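Long-range contacts in protein (alpha-2u-globulin) (Rattus norvegicus, PDB 2A2U), which probably carries small hydrophobic ligands, as other lipocalins do, and is known for taking up an inducer of hyaline droplets: residues A[34-40]-A[60-66]; A[42-48]-A[162-168]; A[77-83]-A[173-177]; A[117-123]-A[135-141]. All coordinates share one frame; numbering follows the deposited sequence.

Contact 1: A[34-40]-A[60-66]; sequences LNGDWFS and FMQHIDV
Gly36 and Ile64 form an antiparallel hydrogen-bonded pair, with Ile64 N giving to Gly36 O at 2.8 Å and Gly36 N returning a bond to Ile64 O. The next pair, Asp37 with His63, is non-hydrogen-bonded. Further on, Trp38 N bonds to Gln62 O at 3.0 Å. On its other edge strand 60-67 is bulged, Gln62 and His63 both facing Lys74 in a classic beta bulge.

Side chains add to the backbone bonds at both ends. Asn35 ND2 meets Ile64 O at 2.9 Å, in the carbonyl plane and on a lone pair, so two donors grip that oxygen. Ser40 OG receives Met61 N at 2.8 Å, and a water links Ser40 N to Met61 O.

One polar pair joins side chains. With CG anti to the backbone N (chi1 -175°), His63 lays a ring face against Gly36 O and turns ND1 to Asp37 OD1, 3.1 Å away. The bond lies in the ring plane but meets the carboxylate from above, 72° out of its plane. His63 NE2 bonds weakly to Asp65 OD1, which also pairs with Lys74 of the second subunit.

Apolar packing centres on Trp38. Ile64 CD1 makes a CH-pi contact over its five-membered ring, 4.0 Å from the centroid, while Met61 CG touches Trp38 CB at 4.0 Å. Trp38 NE1 bonds to Leu34 O at 2.7 Å, which limits the indole's rotation. Arg141 also packs on this indole. Gly36-Asp37-Trp38 is the GxW signature of lipocalins, found where the first strand of the barrel begins.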
# COMPACT_ATOMS: atom_id res chain seq x y z
N LEU A 34 -20.10 -8.34 10.68
CA LEU A 34 -19.18 -9.34 10.14
C LEU A 34 -17.86 -9.33 10.90
O LEU A 34 -17.01 -10.19 10.70
CB LEU A 34 -18.93 -9.07 8.66
CG LEU A 34 -20.13 -9.20 7.73
CD1 LEU A 34 -19.74 -8.77 6.34
CD2 LEU A 34 -20.60 -10.65 7.72
N ASN A 35 -17.70 -8.35 11.79
CA ASN A 35 -16.49 -8.22 12.59
C ASN A 35 -16.29 -9.46 13.44
O ASN A 35 -17.25 -10.02 13.96
CB ASN A 35 -16.61 -7.00 13.51
CG ASN A 35 -15.45 -6.04 13.37
OD1 ASN A 35 -15.59 -4.84 13.58
ND2 ASN A 35 -14.29 -6.56 12.98
N GLY A 36 -15.05 -9.92 13.54
CA GLY A 36 -14.80 -11.09 14.37
C GLY A 36 -14.04 -12.20 13.70
O GLY A 36 -13.55 -12.06 12.59
N ASP A 37 -13.96 -13.33 14.38
CA ASP A 37 -13.25 -14.49 13.88
C ASP A 37 -14.07 -15.33 12.93
O ASP A 37 -15.26 -15.53 13.14
CB ASP A 37 -12.78 -15.35 15.03
CG ASP A 37 -11.78 -14.64 15.90
OD1 ASP A 37 -10.69 -14.30 15.41
OD2 ASP A 37 -12.08 -14.39 17.08
N TRP A 38 -13.42 -15.79 11.87
CA TRP A 38 -14.06 -16.63 10.86
C TRP A 38 -13.10 -17.72 10.48
O TRP A 38 -11.91 -17.56 10.64
CB TRP A 38 -14.42 -15.81 9.63
CG TRP A 38 -15.47 -14.79 9.88
CD1 TRP A 38 -15.28 -13.48 10.24
CD2 TRP A 38 -16.88 -14.98 9.77
NE1 TRP A 38 -16.49 -12.85 10.36
CE2 TRP A 38 -17.49 -13.74 10.08
CE3 TRP A 38 -17.69 -16.07 9.44
CZ2 TRP A 38 -18.90 -13.57 10.07
CZ3 TRP A 38 -19.09 -15.91 9.43
CH2 TRP A 38 -19.67 -14.66 9.75
N PHE A 39 -13.63 -18.83 9.98
CA PHE A 39 -12.80 -19.96 9.57
C PHE A 39 -13.17 -20.35 8.16
O PHE A 39 -14.32 -20.17 7.76
CB PHE A 39 -13.07 -21.17 10.47
CG PHE A 39 -12.66 -20.97 11.88
CD1 PHE A 39 -13.52 -20.38 12.79
CD2 PHE A 39 -11.41 -21.38 12.31
CE1 PHE A 39 -13.14 -20.21 14.11
CE2 PHE A 39 -11.02 -21.21 13.62
CZ PHE A 39 -11.89 -20.62 14.53
N SER A 40 -12.21 -20.88 7.41
CA SER A 40 -12.45 -21.31 6.05
C SER A 40 -13.06 -22.70 6.08
O SER A 40 -12.46 -23.63 6.62
CB SER A 40 -11.14 -21.34 5.26
OG SER A 40 -10.74 -20.02 4.94
N PHE A 60 -6.77 -19.76 4.40
CA PHE A 60 -7.38 -20.18 5.64
C PHE A 60 -7.67 -18.95 6.49
O PHE A 60 -6.82 -18.46 7.22
CB PHE A 60 -6.44 -21.14 6.35
CG PHE A 60 -5.97 -22.28 5.49
CD1 PHE A 60 -6.88 -23.05 4.77
CD2 PHE A 60 -4.61 -22.57 5.38
CE1 PHE A 60 -6.46 -24.09 3.96
CE2 PHE A 60 -4.18 -23.63 4.56
CZ PHE A 60 -5.11 -24.38 3.85
N MET A 61 -8.89 -18.45 6.36
CA MET A 61 -9.33 -17.26 7.08
C MET A 61 -9.18 -17.39 8.58
O MET A 61 -9.20 -18.50 9.12
CB MET A 61 -10.78 -16.96 6.70
CG MET A 61 -11.29 -15.57 7.10
SD MET A 61 -10.28 -14.17 6.47
CE MET A 61 -9.91 -14.83 4.73
N GLN A 62 -9.05 -16.25 9.25
CA GLN A 62 -8.91 -16.21 10.70
C GLN A 62 -9.76 -15.14 11.36
O GLN A 62 -10.44 -15.41 12.35
CB GLN A 62 -7.46 -15.95 11.10
CG GLN A 62 -6.46 -16.95 10.61
CD GLN A 62 -5.09 -16.65 11.14
OE1 GLN A 62 -4.31 -17.55 11.42
NE2 GLN A 62 -4.78 -15.37 11.30
N HIS A 63 -9.73 -13.93 10.82
CA HIS A 63 -10.47 -12.82 11.40
C HIS A 63 -10.78 -11.77 10.35
O HIS A 63 -10.03 -11.60 9.41
CB HIS A 63 -9.62 -12.20 12.52
CG HIS A 63 -10.31 -11.13 13.29
ND1 HIS A 63 -11.01 -11.39 14.46
CD2 HIS A 63 -10.41 -9.80 13.10
CE1 HIS A 63 -11.50 -10.26 14.93
NE2 HIS A 63 -11.15 -9.28 14.13
N ILE A 64 -11.92 -11.10 10.51
CA ILE A 64 -12.33 -10.04 9.61
C ILE A 64 -12.54 -8.78 10.45
O ILE A 64 -13.25 -8.81 11.45
CB ILE A 64 -13.66 -10.37 8.89
CG1 ILE A 64 -13.44 -11.46 7.85
CG2 ILE A 64 -14.23 -9.11 8.22
CD1 ILE A 64 -14.68 -11.81 7.06
N ASP A 65 -11.88 -7.69 10.06
CA ASP A 65 -12.00 -6.41 10.76
C ASP A 65 -12.80 -5.45 9.91
O ASP A 65 -12.63 -5.39 8.71
CB ASP A 65 -10.62 -5.80 11.02
CG ASP A 65 -9.88 -6.50 12.11
OD1 ASP A 65 -10.40 -6.54 13.24
OD2 ASP A 65 -8.77 -7.00 11.85
N VAL A 66 -13.71 -4.73 10.53
CA VAL A 66 -14.51 -3.78 9.78
C VAL A 66 -13.91 -2.39 10.02
O VAL A 66 -13.95 -1.87 11.13
CB VAL A 66 -15.99 -3.89 10.19
CG1 VAL A 66 -16.81 -2.86 9.47
CG2 VAL A 66 -16.51 -5.28 9.83
O HOH W 1 -9.30 -21.35 8.30

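Contact 2: A[42-48]-A[162-168]; sequences VVASNKR and ITRDNII
Asn46 and Asn166 cross at about a right angle, their amide planes 84° apart. Asn166 ND2 gives to Asn46 OD1 at 2.7 Å, and Thr163 N reaches the same oxygen at 3.2 Å from the opposite face of the amide. One acceptor thus ties together two points of the turn in 162-168.

Arg48 runs past Asn166 with its chain extended from CG to NE, CD passing 3.0 Å from Asn166 OD1 on the way to Asp165. NE points its N-H at Asp165 O, 3.0 Å away and close to the guanidinium plane. Ile168 crosses the arginine at about a right angle and sets CD1 over a guanidinium face, 3.6 Å from Arg48 NH1. Glu52 takes NH1 in a salt bridge.

Two apolar faces flank the backbone pairing of Val43 with Ile168, in which Ile168 N meets Val43 O at 2.7 Å. On one, Val42 CG1 touches Ile167 CG2 at 3.5 Å and Ala44 CB lies against Ile167 CG1; Phe153 and Cys157 of helix 147-158 pack there too. On the other, Val43 and Ile168 meet beside Ile51. Such pairing of a short strand after the helix with the end of the first barrel strand is characteristic of the lipocalin fold.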
# COMPACT_ATOMS: atom_id res chain seq x y z
N VAL A 42 -15.44 -24.09 3.10
CA VAL A 42 -15.48 -24.64 1.75
C VAL A 42 -15.12 -23.57 0.73
O VAL A 42 -15.59 -22.44 0.82
CB VAL A 42 -16.90 -25.17 1.41
CG1 VAL A 42 -16.94 -25.73 0.01
CG2 VAL A 42 -17.33 -26.23 2.40
N VAL A 43 -14.24 -23.92 -0.21
CA VAL A 43 -13.83 -23.02 -1.29
C VAL A 43 -14.17 -23.71 -2.60
O VAL A 43 -14.04 -24.92 -2.71
CB VAL A 43 -12.31 -22.70 -1.27
CG1 VAL A 43 -11.94 -22.01 0.02
CG2 VAL A 43 -11.50 -23.96 -1.43
N ALA A 44 -14.59 -22.94 -3.59
CA ALA A 44 -14.95 -23.53 -4.87
C ALA A 44 -14.59 -22.59 -6.01
O ALA A 44 -14.88 -21.40 -5.95
CB ALA A 44 -16.43 -23.82 -4.91
N SER A 45 -13.93 -23.14 -7.02
CA SER A 45 -13.53 -22.38 -8.20
C SER A 45 -13.39 -23.34 -9.36
O SER A 45 -12.89 -24.44 -9.17
CB SER A 45 -12.19 -21.69 -7.98
OG SER A 45 -11.81 -20.95 -9.13
N ASN A 46 -13.84 -22.93 -10.54
CA ASN A 46 -13.70 -23.81 -11.70
C ASN A 46 -12.23 -23.87 -12.12
O ASN A 46 -11.81 -24.85 -12.75
CB ASN A 46 -14.62 -23.37 -12.85
CG ASN A 46 -15.90 -24.21 -12.92
OD1 ASN A 46 -16.04 -25.21 -12.22
ND2 ASN A 46 -16.84 -23.79 -13.76
N LYS A 47 -11.45 -22.85 -11.75
CA LYS A 47 -10.01 -22.80 -12.02
C LYS A 47 -9.38 -23.47 -10.80
O LYS A 47 -8.66 -22.85 -10.02
CB LYS A 47 -9.51 -21.35 -12.17
CG LYS A 47 -8.09 -21.22 -12.72
CD LYS A 47 -7.96 -20.03 -13.67
CE LYS A 47 -6.67 -20.04 -14.48
NZ LYS A 47 -5.46 -19.56 -13.75
N ARG A 48 -9.69 -24.76 -10.67
CA ARG A 48 -9.27 -25.62 -9.57
C ARG A 48 -7.83 -25.51 -9.09
O ARG A 48 -7.56 -25.72 -7.91
CB ARG A 48 -9.57 -27.07 -9.94
CG ARG A 48 -10.18 -27.87 -8.82
CD ARG A 48 -10.30 -29.32 -9.22
NE ARG A 48 -10.99 -30.10 -8.20
CZ ARG A 48 -10.44 -30.48 -7.05
NH1 ARG A 48 -9.18 -30.15 -6.76
NH2 ARG A 48 -11.15 -31.18 -6.18
N ILE A 162 -19.96 -23.12 -11.28
CA ILE A 162 -18.90 -23.94 -10.70
C ILE A 162 -19.44 -25.34 -10.41
O ILE A 162 -20.43 -25.49 -9.70
CB ILE A 162 -18.31 -23.29 -9.43
CG1 ILE A 162 -17.77 -21.90 -9.77
CG2 ILE A 162 -17.16 -24.15 -8.90
CD1 ILE A 162 -17.70 -20.96 -8.60
N THR A 163 -18.81 -26.34 -11.02
CA THR A 163 -19.23 -27.74 -10.88
C THR A 163 -18.90 -28.32 -9.50
O THR A 163 -17.95 -27.88 -8.85
CB THR A 163 -18.57 -28.63 -11.97
OG1 THR A 163 -17.16 -28.73 -11.73
CG2 THR A 163 -18.77 -28.03 -13.34
N ARG A 164 -19.67 -29.32 -9.09
CA ARG A 164 -19.50 -29.99 -7.80
C ARG A 164 -18.12 -30.62 -7.65
O ARG A 164 -17.70 -30.92 -6.53
CB ARG A 164 -20.59 -31.05 -7.61
CG ARG A 164 -21.28 -31.04 -6.24
CD ARG A 164 -22.80 -30.89 -6.40
NE ARG A 164 -23.52 -30.78 -5.13
CZ ARG A 164 -24.79 -30.39 -5.02
NH1 ARG A 164 -25.51 -30.07 -6.09
NH2 ARG A 164 -25.36 -30.33 -3.83
N ASP A 165 -17.41 -30.82 -8.76
CA ASP A 165 -16.07 -31.42 -8.73
C ASP A 165 -15.02 -30.37 -8.32
O ASP A 165 -13.90 -30.72 -7.95
CB ASP A 165 -15.72 -32.00 -10.12
CG ASP A 165 -14.45 -32.85 -10.11
OD1 ASP A 165 -13.83 -33.05 -9.05
OD2 ASP A 165 -14.07 -33.34 -11.19
N ASN A 166 -15.40 -29.09 -8.37
CA ASN A 166 -14.47 -28.03 -8.02
C ASN A 166 -14.76 -27.37 -6.69
O ASN A 166 -14.18 -26.34 -6.35
CB ASN A 166 -14.41 -27.01 -9.15
CG ASN A 166 -13.89 -27.63 -10.43
OD1 ASN A 166 -12.90 -28.34 -10.43
ND2 ASN A 166 -14.60 -27.39 -11.53
N ILE A 167 -15.66 -27.98 -5.93
CA ILE A 167 -16.03 -27.49 -4.61
C ILE A 167 -15.18 -28.28 -3.62
O ILE A 167 -15.27 -29.49 -3.56
CB ILE A 167 -17.52 -27.73 -4.32
CG1 ILE A 167 -18.37 -27.14 -5.45
CG2 ILE A 167 -17.93 -27.05 -3.04
CD1 ILE A 167 -19.87 -27.26 -5.24
N ILE A 168 -14.31 -27.60 -2.88
CA ILE A 168 -13.42 -28.26 -1.93
C ILE A 168 -13.74 -27.95 -0.48
O ILE A 168 -13.87 -26.79 -0.11
CB ILE A 168 -11.95 -27.91 -2.21
CG1 ILE A 168 -11.53 -28.40 -3.60
CG2 ILE A 168 -11.05 -28.52 -1.14
CD1 ILE A 168 -10.08 -28.10 -3.98

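Contact 3: A[77-83]-A[173-177]; sequences IKENGEC and TDRCL
Cys83 and Cys176 are covalently joined, which sets this contact apart from pairing between strands: SG to SG is 2.0 Å and the torsion about the S-S bond is -83°, the left-handed sense. Each SG stands anti to its own carbonyl carbon, beside the backbone N, and from there the two sulfurs meet between the segments. Cys176 holds a positive phi of 51°, an uncommon value for a residue other than glycine.

Lys78 lies beside the bridge. Its CB is 4.1 Å from Cys176 SG, and the chain, extended beyond CG, carries NZ on to Asp174. There NZ and Asp174 OD2 form a salt bridge at 3.4 Å, long enough that its hydrogen bond is weak. The two side chains cross at about a right angle.

Residues 79-82 make the tight turn between strands 70-78 and 83-92, with Glu79 N bonded to Glu82 O at 2.9 Å and with Asn80 and Gly81 both at positive phi. Phe60 packs on Cys176 from strand 60-67. The disulfide fastens the C-terminal segment to the hairpin of strands 70-78 and 83-92, where many lipocalins have theirs.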
# COMPACT_ATOMS: atom_id res chain seq x y z
N ILE A 77 -1.79 -18.88 4.95
CA ILE A 77 -1.63 -19.55 3.68
C ILE A 77 -0.36 -20.39 3.73
O ILE A 77 0.65 -19.96 4.27
CB ILE A 77 -1.60 -18.53 2.52
CG1 ILE A 77 -1.58 -19.25 1.19
CG2 ILE A 77 -0.40 -17.62 2.64
CD1 ILE A 77 -1.93 -18.37 0.03
N LYS A 78 -0.45 -21.61 3.23
CA LYS A 78 0.68 -22.52 3.23
C LYS A 78 1.50 -22.33 1.96
O LYS A 78 1.12 -22.80 0.89
CB LYS A 78 0.17 -23.95 3.29
CG LYS A 78 1.00 -24.87 4.14
CD LYS A 78 0.33 -26.23 4.15
CE LYS A 78 0.90 -27.13 5.23
NZ LYS A 78 0.19 -28.44 5.24
N GLU A 79 2.59 -21.57 2.08
CA GLU A 79 3.47 -21.31 0.95
C GLU A 79 4.67 -22.22 1.16
O GLU A 79 5.48 -21.99 2.06
CB GLU A 79 3.93 -19.84 0.96
CG GLU A 79 2.81 -18.81 1.11
CD GLU A 79 3.32 -17.47 1.60
OE1 GLU A 79 4.46 -17.41 2.12
OE2 GLU A 79 2.59 -16.47 1.50
N ASN A 80 4.74 -23.30 0.37
CA ASN A 80 5.83 -24.27 0.46
C ASN A 80 5.94 -24.93 1.83
O ASN A 80 6.96 -24.82 2.51
CB ASN A 80 7.16 -23.61 0.06
CG ASN A 80 7.13 -23.06 -1.34
OD1 ASN A 80 6.90 -23.79 -2.30
ND2 ASN A 80 7.34 -21.75 -1.47
N GLY A 81 4.85 -25.60 2.22
CA GLY A 81 4.81 -26.29 3.50
C GLY A 81 5.02 -25.39 4.70
O GLY A 81 5.39 -25.86 5.77
N GLU A 82 4.81 -24.09 4.52
CA GLU A 82 4.99 -23.16 5.62
C GLU A 82 3.87 -22.15 5.68
O GLU A 82 3.66 -21.36 4.76
CB GLU A 82 6.37 -22.50 5.55
CG GLU A 82 7.48 -23.54 5.65
CD GLU A 82 8.80 -22.97 6.10
OE1 GLU A 82 8.99 -21.74 6.05
OE2 GLU A 82 9.66 -23.77 6.52
N CYS A 83 3.11 -22.25 6.76
CA CYS A 83 1.98 -21.38 7.00
C CYS A 83 2.39 -19.94 7.28
O CYS A 83 2.87 -19.63 8.37
CB CYS A 83 1.18 -21.93 8.17
SG CYS A 83 0.43 -23.55 7.77
N THR A 173 -8.86 -30.99 5.78
CA THR A 173 -7.42 -30.75 5.66
C THR A 173 -6.82 -29.84 6.74
O THR A 173 -7.52 -29.39 7.66
CB THR A 173 -7.07 -30.13 4.28
OG1 THR A 173 -7.30 -28.71 4.30
CG2 THR A 173 -7.92 -30.74 3.17
N ASP A 174 -5.51 -29.60 6.64
CA ASP A 174 -4.82 -28.73 7.59
C ASP A 174 -5.03 -27.30 7.17
O ASP A 174 -4.51 -26.85 6.15
CB ASP A 174 -3.32 -29.01 7.63
CG ASP A 174 -2.56 -27.98 8.46
OD1 ASP A 174 -3.05 -27.60 9.54
OD2 ASP A 174 -1.47 -27.55 8.03
N ARG A 175 -5.79 -26.57 7.98
CA ARG A 175 -6.06 -25.18 7.70
C ARG A 175 -5.05 -24.36 8.49
O ARG A 175 -5.39 -23.38 9.15
CB ARG A 175 -7.49 -24.86 8.08
CG ARG A 175 -8.47 -25.55 7.15
CD ARG A 175 -9.90 -25.30 7.56
NE ARG A 175 -10.30 -26.16 8.66
CZ ARG A 175 -11.42 -26.00 9.35
NH1 ARG A 175 -12.25 -24.99 9.06
NH2 ARG A 175 -11.73 -26.85 10.32
N CYS A 176 -3.80 -24.78 8.40
CA CYS A 176 -2.71 -24.14 9.10
C CYS A 176 -2.95 -23.94 10.57
O CYS A 176 -2.33 -23.08 11.20
CB CYS A 176 -2.39 -22.81 8.47
SG CYS A 176 -1.35 -23.05 7.00
N LEU A 177 -3.88 -24.71 11.13
CA LEU A 177 -4.15 -24.60 12.55
C LEU A 177 -3.00 -25.26 13.30
O LEU A 177 -2.44 -24.61 14.21
CB LEU A 177 -5.49 -25.26 12.89
CG LEU A 177 -6.70 -24.35 12.67
CD1 LEU A 177 -7.96 -25.16 12.50
CD2 LEU A 177 -6.82 -23.38 13.84

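Contact 4: A[117-123]-A[135-141]; sequences DRYVMFH and LMVLYGR
Phe122 and Tyr139 both set CG anti to the carbonyl carbon, with chi1 of -72° and -69°, which sends both rings to the same face of the sheet, where they meet rim to rim. The residues belong to the antiparallel hairpin of strands 119-128 and 131-140 in the lipocalin barrel. Phe122 CE2 and Tyr139 CD2 approach to 3.4 Å with the planes 62° apart, so neither ring lies over the other. Val120 CG1, held between its backbone N and carbonyl carbon, touches Tyr139 CB at 3.4 Å near the edge of the tyrosine ring. Val137 CG2 packs on Phe122 CB further along.

On this face Phe122 touches Ile64 of strand 60-67, and Tyr139 touches Met61 of that strand and Ser40 of the adjoining strand 36-44, consistent with side chains that line the interior.

On the other face Leu138 puts CD1 between Tyr119 CB and Met121 CG, 3.7 Å from each. Met121 and Leu138 lie side by side and point the same way, with helix 147-158 packing on Met121 through Phe153 and Leu156. Met136 CG meets the edge of the His123 ring, 3.4 Å from CD2, and His123 NE2 is hydrogen-bonded to Gln134 OE1.

Reciprocal backbone bonds join Val120 with Tyr139 and Phe122 with Val137, which establishes the register independently of the side chains. Past the last pair, Arg141 N still reaches Arg118 O at 2.9 Å. The bent side chain of Arg141 then turns back alongside Asp117, with CD 3.4 Å from Asp117 C, and carries NH2 to Asn35 O.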
# COMPACT_ATOMS: atom_id res chain seq x y z
N ASP A 117 -23.97 -14.71 12.49
CA ASP A 117 -23.29 -15.47 13.53
C ASP A 117 -22.98 -16.92 13.23
O ASP A 117 -22.62 -17.69 14.13
CB ASP A 117 -23.98 -15.33 14.89
CG ASP A 117 -25.48 -15.42 14.79
OD1 ASP A 117 -25.98 -16.40 14.20
OD2 ASP A 117 -26.16 -14.51 15.30
N ARG A 118 -23.11 -17.31 11.97
CA ARG A 118 -22.80 -18.67 11.60
C ARG A 118 -21.96 -18.73 10.34
O ARG A 118 -20.81 -19.18 10.38
CB ARG A 118 -24.06 -19.49 11.39
CG ARG A 118 -24.63 -20.07 12.66
CD ARG A 118 -25.59 -21.20 12.34
NE ARG A 118 -26.71 -20.75 11.51
CZ ARG A 118 -27.36 -21.53 10.66
NH1 ARG A 118 -27.01 -22.80 10.51
NH2 ARG A 118 -28.36 -21.03 9.94
N TYR A 119 -22.52 -18.24 9.24
CA TYR A 119 -21.83 -18.28 7.96
C TYR A 119 -21.82 -16.97 7.17
O TYR A 119 -22.53 -16.01 7.48
CB TYR A 119 -22.46 -19.38 7.09
CG TYR A 119 -23.86 -19.06 6.63
CD1 TYR A 119 -24.96 -19.26 7.46
CD2 TYR A 119 -24.10 -18.50 5.37
CE1 TYR A 119 -26.25 -18.92 7.06
CE2 TYR A 119 -25.38 -18.15 4.96
CZ TYR A 119 -26.45 -18.35 5.80
OH TYR A 119 -27.71 -17.97 5.41
N VAL A 120 -20.97 -16.95 6.15
CA VAL A 120 -20.85 -15.83 5.22
C VAL A 120 -20.29 -16.40 3.93
O VAL A 120 -19.29 -17.12 3.93
CB VAL A 120 -19.98 -14.66 5.75
CG1 VAL A 120 -18.52 -15.06 5.90
CG2 VAL A 120 -20.11 -13.48 4.81
N MET A 121 -21.01 -16.17 2.85
CA MET A 121 -20.62 -16.65 1.54
C MET A 121 -20.17 -15.45 0.70
O MET A 121 -20.91 -14.47 0.55
CB MET A 121 -21.79 -17.38 0.86
CG MET A 121 -22.47 -18.40 1.76
SD MET A 121 -23.81 -19.28 0.98
CE MET A 121 -24.02 -20.63 2.11
N PHE A 122 -18.94 -15.51 0.22
CA PHE A 122 -18.39 -14.44 -0.61
C PHE A 122 -18.28 -14.96 -2.03
O PHE A 122 -18.07 -16.15 -2.25
CB PHE A 122 -16.99 -14.05 -0.14
CG PHE A 122 -16.95 -13.29 1.16
CD1 PHE A 122 -17.10 -11.92 1.17
CD2 PHE A 122 -16.67 -13.94 2.36
CE1 PHE A 122 -16.96 -11.20 2.34
CE2 PHE A 122 -16.54 -13.24 3.53
CZ PHE A 122 -16.68 -11.87 3.53
N HIS A 123 -18.44 -14.06 -2.99
CA HIS A 123 -18.30 -14.41 -4.39
C HIS A 123 -17.25 -13.46 -4.96
O HIS A 123 -17.40 -12.24 -4.89
CB HIS A 123 -19.62 -14.23 -5.13
CG HIS A 123 -19.50 -14.45 -6.61
ND1 HIS A 123 -19.55 -13.43 -7.52
CD2 HIS A 123 -19.27 -15.58 -7.32
CE1 HIS A 123 -19.35 -13.90 -8.73
NE2 HIS A 123 -19.17 -15.21 -8.64
N LEU A 135 -14.53 -17.33 -7.95
CA LEU A 135 -14.14 -18.00 -6.72
C LEU A 135 -15.26 -17.78 -5.71
O LEU A 135 -15.77 -16.68 -5.59
CB LEU A 135 -12.86 -17.40 -6.16
CG LEU A 135 -12.51 -18.02 -4.81
CD1 LEU A 135 -11.96 -19.40 -5.03
CD2 LEU A 135 -11.49 -17.18 -4.12
N MET A 136 -15.67 -18.84 -5.01
CA MET A 136 -16.71 -18.72 -4.01
C MET A 136 -16.27 -19.38 -2.72
O MET A 136 -15.71 -20.47 -2.74
CB MET A 136 -18.03 -19.31 -4.51
CG MET A 136 -18.80 -18.32 -5.32
SD MET A 136 -20.35 -18.92 -5.91
CE MET A 136 -21.30 -18.91 -4.43
N VAL A 137 -16.45 -18.69 -1.61
CA VAL A 137 -16.04 -19.24 -0.33
C VAL A 137 -17.12 -19.15 0.73
O VAL A 137 -17.97 -18.25 0.72
CB VAL A 137 -14.77 -18.54 0.21
CG1 VAL A 137 -13.58 -18.88 -0.64
CG2 VAL A 137 -14.96 -17.05 0.22
N LEU A 138 -17.09 -20.13 1.63
CA LEU A 138 -18.01 -20.20 2.75
C LEU A 138 -17.17 -20.12 4.01
O LEU A 138 -16.23 -20.90 4.17
CB LEU A 138 -18.79 -21.52 2.73
CG LEU A 138 -19.67 -21.84 3.94
CD1 LEU A 138 -20.73 -20.77 4.08
CD2 LEU A 138 -20.32 -23.20 3.77
N TYR A 139 -17.45 -19.13 4.85
CA TYR A 139 -16.74 -18.96 6.12
C TYR A 139 -17.72 -19.22 7.24
O TYR A 139 -18.90 -18.87 7.13
CB TYR A 139 -16.21 -17.53 6.27
CG TYR A 139 -15.09 -17.19 5.34
CD1 TYR A 139 -14.19 -18.16 4.94
CD2 TYR A 139 -14.95 -15.90 4.85
CE1 TYR A 139 -13.16 -17.86 4.08
CE2 TYR A 139 -13.92 -15.58 3.98
CZ TYR A 139 -13.04 -16.57 3.60
OH TYR A 139 -12.01 -16.29 2.74
N GLY A 140 -17.23 -19.82 8.31
CA GLY A 140 -18.08 -20.10 9.44
C GLY A 140 -17.43 -19.51 10.66
O GLY A 140 -16.22 -19.36 10.67
N ARG A 141 -18.22 -19.15 11.68
CA ARG A 141 -17.66 -18.60 12.91
C ARG A 141 -17.07 -19.74 13.75
O ARG A 141 -16.35 -19.51 14.72
CB ARG A 141 -18.72 -17.85 13.70
CG ARG A 141 -19.49 -16.88 12.86
CD ARG A 141 -19.81 -15.61 13.60
NE ARG A 141 -18.65 -14.73 13.70
CZ ARG A 141 -18.70 -13.41 13.52
NH1 ARG A 141 -19.84 -12.80 13.23
NH2 ARG A 141 -17.59 -12.69 13.66

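How the contacts relate
All four contacts belong to one curled antiparallel sheet. Strand 36-44 is the common element: its start serves contact 1 and its end contact 2, whose centres lie about 21 Å apart on opposite sides of the chain's centre. A further partner, strand 131-140, links both to contact 4, which is nearest the middle, about 10 Å from contact 1 and 14 Å from contact 2. Contact 3 sits outermost and touches contact 1 through Phe60 and Arg175. Contact 4 is local along the chain and falls between the segments of contacts 2 and 3, which bring the C-terminal part back to the early strands. The 36-44/131-140 pairing closes the barrel, and contact 3 ties the C-terminal segment to it.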